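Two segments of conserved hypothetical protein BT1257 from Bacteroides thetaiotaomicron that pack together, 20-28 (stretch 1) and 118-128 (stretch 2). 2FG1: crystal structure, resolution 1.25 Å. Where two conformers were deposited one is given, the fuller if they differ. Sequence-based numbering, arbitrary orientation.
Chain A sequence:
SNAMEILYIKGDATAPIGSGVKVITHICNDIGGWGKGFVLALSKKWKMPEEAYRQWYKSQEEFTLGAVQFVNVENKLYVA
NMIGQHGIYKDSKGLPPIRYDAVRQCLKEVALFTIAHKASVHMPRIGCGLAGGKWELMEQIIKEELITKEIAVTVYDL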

# COMPACT_ATOMS: atom_id res chain seq x y z
N GLY A 20 11.36 15.38 0.15
CA GLY A 20 11.95 14.34 -0.67
C GLY A 20 10.94 13.55 -1.48
O GLY A 20 9.76 13.92 -1.57
N VAL A 21 11.42 12.46 -2.07
CA VAL A 21 10.57 11.58 -2.86
C VAL A 21 9.72 10.72 -1.91
O VAL A 21 10.22 10.21 -0.90
N LYS A 22 8.44 10.58 -2.23
CA LYS A 22 7.49 9.89 -1.36
C LYS A 22 6.71 8.84 -2.13
O LYS A 22 6.35 9.06 -3.29
N VAL A 23 6.44 7.71 -1.48
CA VAL A 23 5.62 6.64 -2.05
C VAL A 23 4.46 6.38 -1.10
O VAL A 23 4.68 6.02 0.08
N ILE A 24 3.24 6.56 -1.59
CA ILE A 24 2.04 6.23 -0.82
C ILE A 24 1.68 4.78 -1.14
O ILE A 24 1.42 4.45 -2.31
N THR A 25 1.66 3.92 -0.14
CA THR A 25 1.41 2.49 -0.34
C THR A 25 0.05 2.11 0.19
O THR A 25 -0.31 2.50 1.30
N HIS A 26 -0.71 1.33 -0.57
CA HIS A 26 -2.00 0.84 -0.07
C HIS A 26 -2.30 -0.53 -0.68
O HIS A 26 -1.71 -0.92 -1.67
N ILE A 27 -3.22 -1.25 -0.04
CA ILE A 27 -3.54 -2.62 -0.42
C ILE A 27 -4.76 -2.67 -1.32
O ILE A 27 -5.86 -2.23 -0.95
N CYS A 28 -4.54 -3.24 -2.51
CA CYS A 28 -5.58 -3.48 -3.49
C CYS A 28 -5.97 -4.95 -3.50
O CYS A 28 -5.22 -5.83 -3.07
N LYS A 118 15.42 6.85 -3.32
CA LYS A 118 15.76 7.56 -2.07
C LYS A 118 14.49 8.11 -1.41
O LYS A 118 14.47 9.25 -0.93
N ALA A 119 13.45 7.28 -1.40
CA ALA A 119 12.12 7.72 -1.01
C ALA A 119 11.74 7.29 0.39
O ALA A 119 12.39 6.43 0.99
N SER A 120 10.68 7.91 0.90
CA SER A 120 10.03 7.48 2.15
C SER A 120 8.65 6.93 1.82
O SER A 120 8.11 7.16 0.74
N VAL A 121 8.09 6.18 2.77
CA VAL A 121 6.80 5.52 2.62
C VAL A 121 5.74 6.15 3.51
O VAL A 121 6.01 6.52 4.66
N HIS A 122 4.54 6.28 2.95
CA HIS A 122 3.41 6.94 3.59
C HIS A 122 2.19 6.07 3.38
O HIS A 122 1.92 5.65 2.26
N MSE A 123 1.46 5.77 4.45
CA MSE A 123 0.38 4.80 4.32
C MSE A 123 -0.73 5.02 5.31
O MSE A 123 -0.51 5.53 6.40
N PRO A 124 -1.95 4.58 4.95
CA PRO A 124 -2.99 4.44 5.97
C PRO A 124 -2.69 3.19 6.82
O PRO A 124 -1.63 2.56 6.63
N ARG A 125 -3.58 2.85 7.75
CA ARG A 125 -3.44 1.60 8.51
C ARG A 125 -3.82 0.44 7.61
O ARG A 125 -4.93 -0.10 7.67
N ILE A 126 -2.89 0.07 6.73
CA ILE A 126 -3.16 -0.89 5.65
C ILE A 126 -3.65 -2.23 6.19
O ILE A 126 -3.10 -2.78 7.15
N GLY A 127 -4.71 -2.74 5.58
CA GLY A 127 -5.33 -4.02 5.98
C GLY A 127 -6.39 -3.97 7.07
O GLY A 127 -7.15 -4.93 7.24
N CYS A 128 -6.45 -2.87 7.83
CA CYS A 128 -7.45 -2.72 8.89
C CYS A 128 -8.82 -2.42 8.33
O CYS A 128 -8.96 -1.64 7.38

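This contact is a pair of parallel neighbouring β-strands, joined by backbone hydrogen bonds and covered on both faces by side chains. The ladder has four rungs: Ser120 N to Val21 O (3.0 Å), Val23 N to Ser120 O (2.8 Å), His122 N to Val23 O (2.9 Å) and Thr25 N to His122 O (3.0 Å). Parallel pairing sets Lys22 beside Ser120, Val23 beside Val121 and Ile24 beside His122, so the side chains of each pair share a face.

The face of Lys22, Ile24, Ser120 and His122 is partly polar. Ser120 takes chi1 p and His122 chi1 m. This brings the two together within their own strand: His122 NE2 donates to Ser120 OG at 2.8 Å. His122 ND1 is satisfied elsewhere in the structure. Across the strands, Lys22 CB lies 3.8 Å from His122 CD2, and Lys22 CG is 4.0 Å from Ser120 OG. Lys22 has chi1 m, then t throughout, and its extended chain leads the amine away from stretch 2. Ile24 is m, t; its CG1 is 4.3 Å from His122 CB.

Val23 and Val121 lie on the other face, both with chi1 t. Val23 CG2 rests 4.0 Å from Ala119 CB. The Ala119 methyl points toward stretch 1 and also meets Val21, chi1 t, with Val21 CG1 3.8 Å from Ala119 CB. These contacts form a small apolar cluster at the start of the pairing.

Two waters bind at this end. One donates to Val21 O (2.7 Å) and accepts from Ser120 OG (2.8 Å), so the serine hydroxyl donates to water while accepting from His122 NE2. The other accepts from Val21 N (2.9 Å) and donates to Lys118 O (2.8 Å), bridging the two backbones.

Thr25 is buried, with chi1 p. Thr25 OG1 lies 3.4 Å from CB of the selenomethionine Met123 and 3.7 Å from Val121 CG1. These are carbon neighbours, and OG1 has no polar partner in the model. Thr25 O also lacks one; it faces Pro124 CD at 3.5 Å and Ile126 CG2 at 3.7 Å.

Beyond the ladder, packing is mainly apolar. Ile126 (p, t) and Ile27 (m, t) point toward each other's stretch, and Ile27 CD1 reaches Ile126 CB at 3.7 Å. Ile27 CD1 is also 3.7 Å from Gly127 N. His26 has chi1 p, and its ring leads away from stretch 2; its closest contact with stretch 2 is His26 CA to Ile126 CG2, 4.1 Å.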

# COMPACT_ATOMS: atom_id res chain seq x y z
CB VAL A 21 11.41 10.69 -3.82
CG1 VAL A 21 10.52 9.83 -4.69
CG2 VAL A 21 12.32 11.55 -4.71
CB LYS A 22 6.50 10.90 -0.75
CG LYS A 22 7.14 12.10 -0.03
CD LYS A 22 6.11 13.18 0.27
CE LYS A 22 6.75 14.46 0.76
NZ LYS A 22 5.72 15.41 1.25
CB VAL A 23 6.43 5.34 -2.28
CG1 VAL A 23 5.55 4.26 -2.88
CG2 VAL A 23 7.63 5.60 -3.19
CB ILE A 24 0.87 7.14 -1.21
CG1 ILE A 24 1.18 8.60 -0.85
CG2 ILE A 24 -0.44 6.70 -0.53
CD1 ILE A 24 0.30 9.60 -1.58
CB THR A 25 2.45 1.61 0.40
OG1 THR A 25 2.41 1.90 1.80
CG2 THR A 25 3.85 1.86 -0.11
CB HIS A 26 -3.10 1.87 -0.36
CG HIS A 26 -3.44 1.96 -1.80
ND1 HIS A 26 -4.69 1.64 -2.27
CD2 HIS A 26 -2.69 2.27 -2.88
CE1 HIS A 26 -4.70 1.76 -3.59
NE2 HIS A 26 -3.49 2.14 -3.98
CB ILE A 27 -3.76 -3.52 0.81
CG1 ILE A 27 -2.47 -3.63 1.64
CG2 ILE A 27 -4.22 -4.91 0.38
CD1 ILE A 27 -2.65 -4.32 3.00
CB CYS A 28 -5.06 -3.09 -4.88
SG CYS A 28 -4.68 -1.37 -5.08
CB LYS A 118 16.79 8.68 -2.33
CG LYS A 118 18.08 8.17 -2.98
CD LYS A 118 19.07 9.31 -3.20
CE LYS A 118 20.33 8.80 -3.89
NZ LYS A 118 20.95 7.66 -3.14
CB ALA A 119 11.11 7.22 -2.01
CB SER A 120 9.91 8.66 3.10
OG SER A 120 9.18 9.73 2.49
CB VAL A 121 6.94 4.01 2.88
CG1 VAL A 121 5.59 3.30 3.00
CG2 VAL A 121 7.75 3.37 1.76
CB HIS A 122 3.24 8.33 2.97
CG HIS A 122 4.45 9.17 3.17
ND1 HIS A 122 4.57 10.06 4.22
CD2 HIS A 122 5.64 9.17 2.53
CE1 HIS A 122 5.77 10.61 4.18
NE2 HIS A 122 6.44 10.08 3.17
CB MSE A 123 0.93 3.38 4.49
CG MSE A 123 1.52 3.09 5.88
SE MSE A 123 1.90 1.25 6.19
CE MSE A 123 3.46 1.03 5.13
CB PRO A 124 -4.26 4.26 5.13
CG PRO A 124 -3.76 3.51 3.91
CD PRO A 124 -2.40 4.11 3.62
CB ARG A 125 -4.30 1.59 9.78
CG ARG A 125 -4.03 2.72 10.75
CD ARG A 125 -4.72 2.50 12.09
NE ARG A 125 -3.99 1.57 12.94
CZ ARG A 125 -3.00 1.92 13.77
NH1 ARG A 125 -2.40 1.00 14.50
NH2 ARG A 125 -2.62 3.18 13.88
CB ILE A 126 -1.95 -1.07 4.68
CG1 ILE A 126 -0.72 -1.63 5.43
CG2 ILE A 126 -1.62 0.26 3.96
CD1 ILE A 126 0.42 -2.03 4.49
CB CYS A 128 -7.07 -1.61 9.87
SG CYS A 128 -5.61 -1.96 10.84
O HOH W 1 11.14 11.33 1.41
O HOH W 2 14.22 11.94 -1.51